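Local coordinates for protein 4-oxalocrotonate decarboxylase NahK (Pseudomonas putida, PDB 5D2I) that catalyses the decarboxylation of (3E)-2-oxohex-3-enedioate to 2-oxopent-4-enoate and carbon dioxide in aromatic hydrocarbon catabolism, and binds a divalent metal ion, at residues I109-E114 with V246-G251; E116-T121 with I143-V148. The protein carries 1 engineered substitution. All blocks are in the same frame, centred on the assembly; numbering follows the deposited sequence.

Contact 1: residues I109-E114 with V246-G251; sequences IHPKIE and VPVAPG. With CA (calcium ion), chain C; EDO (1,2-ethanediol), chain E.
V248 lies between I113 and P111, packs CG1 on I113 and turns CG2 mainly to P111, at the point where strand 246-247 passes into loop. Its chi1 of -69° puts CG1 beside the backbone N, 3.8 Å from CG2 of I113, whose side chain runs at about a right angle to it; the other methyl, CG2, rests 3.9 Å from CG of the P111 ring. I113 also meets V246, its antiparallel hydrogen-bonded partner on the same face of the sheet, with CG1 4.1 Å from CB of V246. M194 of strand 191-196 covers both of them, and V146 and V148 also touch I113.

The backbones pair reciprocally. I113 N donates to V246 O at 2.7 Å, and V246 N returns the bond to I113 O at 2.8 Å. One step on, V248 N reaches P111 O at 3.1 Å and 169° at the hydrogen, and a water donates to P111 O and V248 O together. P247 sits in the non-hydrogen-bonded pair with K112, so the missing N-H of proline costs no bond between the strands; the lysine's CG lies 3.7 Å from P247 CA.

Backbone bonding and apolar side-chain contact thus join these segments without a salt bridge, while E114, next after I113, carries its carboxylate OE1 to the calcium ion.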
ATOM      1  N   ILE A 109      13.013   9.022  -0.435  1.00 10.77           N
ATOM      2  CA  ILE A 109      13.965   9.020   0.675  1.00 12.88           C
ATOM      3  C   ILE A 109      14.849   7.777   0.637  1.00 17.48           C
ATOM      4  O   ILE A 109      16.076   7.858   0.553  1.00 17.27           O
ATOM      5  CB  ILE A 109      13.212   9.073   2.015  1.00 11.98           C
ATOM      6  CG1 ILE A 109      12.379  10.356   2.073  1.00 13.67           C
ATOM      7  CG2 ILE A 109      14.186   9.008   3.197  1.00 13.03           C
ATOM      8  CD1 ILE A 109      11.273  10.324   3.105  1.00 15.78           C
ATOM      9  N   HIS A 110      14.213   6.618   0.688  1.00 11.56           N
ATOM     10  CA  HIS A 110      14.934   5.355   0.642  1.00 10.13           C
ATOM     11  C   HIS A 110      13.971   4.294   0.150  1.00 10.33           C
ATOM     12  O   HIS A 110      13.591   3.384   0.894  1.00 13.29           O
ATOM     13  CB  HIS A 110      15.500   5.005   2.016  1.00 10.66           C
ATOM     14  CG  HIS A 110      14.602   5.348   3.165  1.00 11.93           C
ATOM     15  ND1 HIS A 110      15.076   5.566   4.441  1.00 19.87           N
ATOM     16  CD2 HIS A 110      13.249   5.496   3.243  1.00 15.98           C
ATOM     17  CE1 HIS A 110      14.070   5.839   5.251  1.00 22.90           C
ATOM     18  NE2 HIS A 110      12.951   5.802   4.548  1.00 18.72           N
ATOM     19  N   PRO A 111      13.571   4.408  -1.115  1.00 12.16           N
ATOM     20  CA  PRO A 111      12.431   3.642  -1.633  1.00  8.70           C
ATOM     21  C   PRO A 111      12.729   2.167  -1.833  1.00 12.43           C
ATOM     22  O   PRO A 111      13.870   1.756  -2.056  1.00 10.45           O
ATOM     23  CB  PRO A 111      12.169   4.295  -2.992  1.00 10.13           C
ATOM     24  CG  PRO A 111      13.521   4.817  -3.413  1.00  9.04           C
ATOM     25  CD  PRO A 111      14.154   5.300  -2.134  1.00  9.40           C
ATOM     26  N   LYS A 112      11.681   1.366  -1.732  1.00  8.52           N
ATOM     27  CA  LYS A 112      11.750  -0.022  -2.136  1.00  8.61           C
ATOM     28  C   LYS A 112      10.543  -0.311  -2.987  1.00  9.83           C
ATOM     29  O   LYS A 112       9.555   0.419  -2.937  1.00 10.41           O
ATOM     30  CB  LYS A 112      11.718  -0.926  -0.916  1.00  9.61           C
ATOM     31  CG  LYS A 112      12.873  -0.675   0.031  1.00 11.21           C
ATOM     32  CD  LYS A 112      12.845  -1.672   1.170  1.00 16.32           C
ATOM     33  CE  LYS A 112      13.943  -1.368   2.177  1.00 25.56           C
ATOM     34  NZ  LYS A 112      13.971  -2.379   3.259  1.00 33.60           N
ATOM     35  N   ILE A 113      10.613  -1.377  -3.768  1.00  9.08           N
ATOM     36  CA  ILE A 113       9.456  -1.753  -4.559  1.00  7.86           C
ATOM     37  C   ILE A 113       8.932  -3.103  -4.104  1.00  9.53           C
ATOM     38  O   ILE A 113       9.675  -3.939  -3.573  1.00 11.62           O
ATOM     39  CB  ILE A 113       9.763  -1.778  -6.067  1.00 12.25           C
ATOM     40  CG1 ILE A 113      10.893  -2.763  -6.375  1.00 12.54           C
ATOM     41  CG2 ILE A 113      10.141  -0.382  -6.540  1.00  9.19           C
ATOM     42  CD1 ILE A 113      11.071  -3.030  -7.871  1.00 10.51           C
ATOM     43  N   GLU A 114       7.638  -3.295  -4.309  1.00 11.31           N
ATOM     44  CA  GLU A 114       6.974  -4.541  -3.984  1.00 13.11           C
ATOM     45  C   GLU A 114       6.081  -4.868  -5.147  1.00  9.13           C
ATOM     46  O   GLU A 114       5.366  -3.997  -5.637  1.00  8.85           O
ATOM     47  CB  GLU A 114       6.083  -4.349  -2.757  1.00 15.73           C
ATOM     48  CG  GLU A 114       6.801  -3.885  -1.536  1.00 24.58           C
ATOM     49  CD  GLU A 114       5.889  -3.835  -0.345  1.00 13.20           C
ATOM     50  OE1 GLU A 114       4.905  -3.064  -0.375  1.00 14.75           O
ATOM     51  OE2 GLU A 114       6.149  -4.586   0.605  1.00 19.41           O
ATOM     52  N   VAL A 246      12.076  -4.624  -2.407  1.00  9.83           N
ATOM     53  CA  VAL A 246      13.415  -4.544  -2.965  1.00 14.74           C
ATOM     54  C   VAL A 246      13.832  -3.106  -3.095  1.00 10.70           C
ATOM     55  O   VAL A 246      13.166  -2.327  -3.772  1.00  9.76           O
ATOM     56  CB  VAL A 246      13.467  -5.189  -4.341  1.00 20.08           C
ATOM     57  CG1 VAL A 246      14.795  -4.894  -5.021  1.00 24.44           C
ATOM     58  CG2 VAL A 246      13.276  -6.673  -4.192  1.00 22.30           C
ATOM     59  N   PRO A 247      14.948  -2.752  -2.453  1.00 10.28           N
ATOM     60  CA  PRO A 247      15.443  -1.380  -2.563  1.00 11.11           C
ATOM     61  C   PRO A 247      15.705  -0.997  -4.014  1.00 10.75           C
ATOM     62  O   PRO A 247      16.159  -1.819  -4.828  1.00 10.88           O
ATOM     63  CB  PRO A 247      16.771  -1.428  -1.803  1.00 15.59           C
ATOM     64  CG  PRO A 247      16.690  -2.617  -0.918  1.00 18.92           C
ATOM     65  CD  PRO A 247      15.836  -3.607  -1.643  1.00 10.65           C
ATOM     66  N   VAL A 248      15.389   0.246  -4.353  1.00 10.22           N
ATOM     67  CA  VAL A 248      15.739   0.770  -5.659  1.00 10.26           C
ATOM     68  C   VAL A 248      16.473   2.085  -5.491  1.00 10.91           C
ATOM     69  O   VAL A 248      16.380   2.744  -4.453  1.00 11.73           O
ATOM     70  CB  VAL A 248      14.514   0.971  -6.566  1.00 11.74           C
ATOM     71  CG1 VAL A 248      13.935  -0.384  -6.963  1.00 12.18           C
ATOM     72  CG2 VAL A 248      13.472   1.836  -5.870  1.00 11.86           C
ATOM     73  N   ALA A 249      17.201   2.465  -6.527  1.00 10.74           N
ATOM     74  CA  ALA A 249      18.040   3.645  -6.464  1.00 11.13           C
ATOM     75  C   ALA A 249      18.149   4.196  -7.874  1.00 11.24           C
ATOM     76  O   ALA A 249      17.859   3.481  -8.834  1.00 11.05           O
ATOM     77  CB  ALA A 249      19.426   3.266  -5.933  1.00 12.11           C
ATOM     78  N   PRO A 250      18.571   5.460  -8.007  1.00 12.22           N
ATOM     79  CA  PRO A 250      18.797   6.018  -9.340  1.00 12.39           C
ATOM     80  C   PRO A 250      19.641   5.102 -10.197  1.00 15.55           C
ATOM     81  O   PRO A 250      20.653   4.556  -9.736  1.00 12.19           O
ATOM     82  CB  PRO A 250      19.557   7.308  -9.044  1.00 15.02           C
ATOM     83  CG  PRO A 250      18.951   7.758  -7.751  1.00 15.98           C
ATOM     84  CD  PRO A 250      18.717   6.483  -6.951  1.00 14.61           C
ATOM     85  N   GLY A 251      19.208   4.910 -11.436  1.00 14.35           N
ATOM     86  CA  GLY A 251      19.944   4.059 -12.347  1.00 14.02           C
ATOM     87  C   GLY A 251      19.335   2.678 -12.447  1.00 14.41           C
ATOM     88  O   GLY A 251      19.610   1.957 -13.402  1.00 15.50           O
TER
HETATM   89 CA    CA C 301       2.698  -2.530  -0.408  1.00 12.30          CA
HETATM   90  C1  EDO E 303       9.982   1.146   2.838  1.00 24.24           C
HETATM   91  O1  EDO E 303       9.983   1.100   4.268  1.00 33.25           O
HETATM   92  C2  EDO E 303      11.261   1.813   2.348  1.00 21.76           C
HETATM   93  O2  EDO E 303      11.483   3.003   3.124  1.00 16.69           O
HETATM   94  O   HOH W   1      16.357   2.399  -1.406  1.00 15.31           O
HETATM   95  O   HOH W   2       0.338  -2.534  -0.531  1.00 10.31           O
HETATM   96  O   HOH W   3       2.431  -4.370   1.061  1.00 19.67           O

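Contact 2: residues E116-T121 with I143-V148; sequences EISVVT and IPTVEV. With CA (calcium ion), chain C.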
ATOM      1  N   GLU A 116       2.805  -6.358  -6.517  1.00  7.65           N
ATOM      2  CA  GLU A 116       1.482  -6.581  -5.958  1.00  7.51           C
ATOM      3  C   GLU A 116       0.495  -6.855  -7.058  1.00 10.20           C
ATOM      4  O   GLU A 116       0.747  -6.589  -8.230  1.00 10.75           O
ATOM      5  CB  GLU A 116       1.031  -5.347  -5.167  1.00  7.10           C
ATOM      6  CG  GLU A 116       2.105  -4.869  -4.223  1.00  8.30           C
ATOM      7  CD  GLU A 116       1.597  -4.110  -3.031  1.00 12.66           C
ATOM      8  OE1 GLU A 116       0.365  -4.029  -2.818  1.00  7.85           O
ATOM      9  OE2 GLU A 116       2.453  -3.596  -2.291  1.00 12.90           O
ATOM     10  N   ILE A 117      -0.645  -7.400  -6.667  1.00  8.62           N
ATOM     11  CA  ILE A 117      -1.770  -7.459  -7.570  1.00  9.06           C
ATOM     12  C   ILE A 117      -2.859  -6.552  -7.026  1.00 11.14           C
ATOM     13  O   ILE A 117      -3.186  -6.587  -5.832  1.00  9.87           O
ATOM     14  CB  ILE A 117      -2.259  -8.897  -7.781  1.00  9.85           C
ATOM     15  CG1 ILE A 117      -3.290  -8.927  -8.907  1.00 11.52           C
ATOM     16  CG2 ILE A 117      -2.828  -9.489  -6.483  1.00 12.57           C
ATOM     17  CD1 ILE A 117      -2.681  -8.578 -10.258  1.00 15.68           C
ATOM     18  N   SER A 118      -3.371  -5.671  -7.877  1.00  7.48           N
ATOM     19  CA  SER A 118      -4.412  -4.779  -7.433  1.00  7.29           C
ATOM     20  C   SER A 118      -5.726  -5.269  -7.994  1.00  7.61           C
ATOM     21  O   SER A 118      -5.750  -6.056  -8.932  1.00  9.16           O
ATOM     22  CB  SER A 118      -4.141  -3.353  -7.916  1.00 12.31           C
ATOM     23  OG  SER A 118      -2.928  -2.876  -7.364  1.00 10.96           O
ATOM     24  N   VAL A 119      -6.820  -4.826  -7.398  1.00  7.56           N
ATOM     25  CA  VAL A 119      -8.121  -5.069  -7.986  1.00  7.92           C
ATOM     26  C   VAL A 119      -8.843  -3.745  -8.148  1.00 12.08           C
ATOM     27  O   VAL A 119      -8.532  -2.766  -7.470  1.00 11.60           O
ATOM     28  CB  VAL A 119      -8.969  -5.999  -7.088  1.00 10.25           C
ATOM     29  CG1 VAL A 119      -8.261  -7.321  -6.893  1.00 14.72           C
ATOM     30  CG2 VAL A 119      -9.221  -5.346  -5.747  1.00 10.48           C
ATOM     31  N   VAL A 120      -9.795  -3.718  -9.072  1.00  9.61           N
ATOM     32  CA  VAL A 120     -10.766  -2.651  -9.117  1.00 10.11           C
ATOM     33  C   VAL A 120     -12.085  -3.349  -8.878  1.00  8.86           C
ATOM     34  O   VAL A 120     -12.355  -4.389  -9.471  1.00 10.46           O
ATOM     35  CB  VAL A 120     -10.740  -1.900 -10.448  1.00 11.51           C
ATOM     36  CG1 VAL A 120     -11.999  -1.042 -10.627  1.00 10.90           C
ATOM     37  CG2 VAL A 120      -9.511  -1.019 -10.519  1.00  8.61           C
ATOM     38  N   THR A 121     -12.885  -2.808  -7.973  1.00  8.85           N
ATOM     39  CA  THR A 121     -14.147  -3.442  -7.640  1.00  9.22           C
ATOM     40  C   THR A 121     -15.236  -2.899  -8.538  1.00 11.36           C
ATOM     41  O   THR A 121     -15.091  -1.825  -9.120  1.00 12.88           O
ATOM     42  CB  THR A 121     -14.539  -3.207  -6.179  1.00 10.87           C
ATOM     43  OG1 THR A 121     -14.775  -1.813  -5.967  1.00  9.26           O
ATOM     44  CG2 THR A 121     -13.435  -3.663  -5.237  1.00  9.76           C
ATOM     45  N   ILE A 143      -5.124  -5.842 -11.594  1.00  8.84           N
ATOM     46  CA  ILE A 143      -4.119  -5.004 -12.232  1.00  8.71           C
ATOM     47  C   ILE A 143      -2.753  -5.247 -11.606  1.00  8.43           C
ATOM     48  O   ILE A 143      -2.553  -4.968 -10.413  1.00 11.78           O
ATOM     49  CB  ILE A 143      -4.406  -3.500 -12.040  1.00 10.60           C
ATOM     50  CG1 ILE A 143      -5.838  -3.145 -12.416  1.00 12.29           C
ATOM     51  CG2 ILE A 143      -3.394  -2.648 -12.830  1.00 10.12           C
ATOM     52  CD1 ILE A 143      -6.774  -3.203 -11.233  1.00 19.49           C
ATOM     53  N   PRO A 144      -1.800  -5.756 -12.404  1.00  8.93           N
ATOM     54  CA  PRO A 144      -0.431  -5.889 -11.912  1.00  8.67           C
ATOM     55  C   PRO A 144       0.060  -4.532 -11.468  1.00 13.89           C
ATOM     56  O   PRO A 144      -0.008  -3.570 -12.233  1.00 11.18           O
ATOM     57  CB  PRO A 144       0.336  -6.339 -13.154  1.00  9.32           C
ATOM     58  CG  PRO A 144      -0.688  -7.108 -13.946  1.00 12.97           C
ATOM     59  CD  PRO A 144      -1.953  -6.305 -13.761  1.00 10.03           C
ATOM     60  N   THR A 145       0.527  -4.444 -10.234  1.00 10.98           N
ATOM     61  CA  THR A 145       0.948  -3.160  -9.701  1.00  9.88           C
ATOM     62  C   THR A 145       2.196  -3.327  -8.880  1.00 10.55           C
ATOM     63  O   THR A 145       2.274  -4.221  -8.048  1.00 11.02           O
ATOM     64  CB  THR A 145      -0.115  -2.577  -8.791  1.00 10.14           C
ATOM     65  OG1 THR A 145      -1.367  -2.570  -9.486  1.00 10.42           O
ATOM     66  CG2 THR A 145       0.257  -1.134  -8.403  1.00 12.29           C
ATOM     67  N   VAL A 146       3.167  -2.459  -9.117  1.00  7.40           N
ATOM     68  CA  VAL A 146       4.366  -2.456  -8.310  1.00  7.35           C
ATOM     69  C   VAL A 146       4.302  -1.234  -7.408  1.00  8.38           C
ATOM     70  O   VAL A 146       4.195  -0.106  -7.891  1.00 11.71           O
ATOM     71  CB  VAL A 146       5.603  -2.392  -9.192  1.00  8.44           C
ATOM     72  CG1 VAL A 146       6.853  -2.236  -8.345  1.00 10.96           C
ATOM     73  CG2 VAL A 146       5.695  -3.664 -10.027  1.00  8.69           C
ATOM     74  N   GLU A 147       4.356  -1.447  -6.100  1.00  6.90           N
ATOM     75  CA  GLU A 147       4.347  -0.299  -5.223  1.00  8.64           C
ATOM     76  C   GLU A 147       5.751   0.170  -5.031  1.00  8.49           C
ATOM     77  O   GLU A 147       6.672  -0.638  -4.963  1.00 10.95           O
ATOM     78  CB  GLU A 147       3.734  -0.583  -3.851  1.00 11.82           C
ATOM     79  CG  GLU A 147       3.376   0.729  -3.171  1.00  9.84           C
ATOM     80  CD  GLU A 147       2.643   0.578  -1.859  1.00 12.21           C
ATOM     81  OE1 GLU A 147       2.617  -0.537  -1.297  1.00  9.67           O
ATOM     82  OE2 GLU A 147       2.092   1.597  -1.387  1.00 10.57           O
ATOM     83  N   VAL A 148       5.924   1.481  -4.972  1.00  7.28           N
ATOM     84  CA  VAL A 148       7.157   2.008  -4.421  1.00 10.62           C
ATOM     85  C   VAL A 148       6.790   2.466  -3.023  1.00 12.79           C
ATOM     86  O   VAL A 148       5.957   3.355  -2.862  1.00 12.83           O
ATOM     87  CB  VAL A 148       7.678   3.188  -5.206  1.00  7.35           C
ATOM     88  CG1 VAL A 148       9.024   3.632  -4.630  1.00 10.46           C
ATOM     89  CG2 VAL A 148       7.843   2.795  -6.666  1.00  8.67           C
TER
HETATM   90 CA    CA C 301       2.698  -2.530  -0.408  1.00 12.30          CA
HETATM   91  O   HOH W   2       0.338  -2.534  -0.531  1.00 10.31           O
HETATM   92  O   HOH W   3       2.431  -4.370   1.061  1.00 19.67           O
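The divalent-metal site of this fumarylacetoacetate hydrolase-type fold is built on an antiparallel strand pair, with E116 on one strand and E147 on the other. E116 OE2 and E147 OE1 each bind the calcium ion at 2.2 Å; E114 and two waters also bind it. The two side chains approach at a slant, and their carboxylate planes stand 84° apart; their metal-bound oxygens approach to 3.2 Å, a closeness that the shared cation probably makes tolerable. E147 reaches the ion on an extended chain with CG anti to the backbone N (chi1 -163°). Its second oxygen, OE2, forms a salt bridge with K69, a residue that binds 2-oxoglutarate, while E116 OE1 accepts a hydrogen bond from one of the metal-bound waters, so both groups have their rotation restrained at two oxygens.

Behind the site the strands are joined by two hydrogen-bonded pairs, E116 with T145 and S118 with I143, each exchanging two backbone hydrogen bonds. Between the pairs, I117 CD1 packs against the backbone of I143, and farther along V120 CG2 touches I143 CD1 at 3.6 Å.

S118 and T145 add a buried polar link on the face that also carries E116. S118 OG donates to T145 OG1 at 2.7 Å, and the threonine hydroxyl donates its own hydrogen bond to I143 O. A valine in place of T145 would probably leave S118 OG without its acceptor and strip I143 O of one of its two bonds. That carbonyl oxygen is gripped from opposite faces of its plane, by S118 N at 2.8 Å and T145 OG1 at 2.8 Å.

Overall arrangement
Strand 112-121 runs through both contacts, pairing near its start with strand 246-247 and along its length with strand 139-149. Contact 2 is nested within the chain loop closed by contact 1 and lies nearer the centre of the molecule, with its touching residues almost all buried; contact 1, though largely buried, has exposed K112 and P247 at its border. The chemistry follows this placement: the outer contact combines backbone hydrogen bonds with hydrocarbon packing, whereas the inner one adds linked hydroxyls and metal-bound carboxylates. Their segments meet directly, with P111 packing on V148 and E114 O probably accepting from E147 N. The shared calcium ion draws ligands from both.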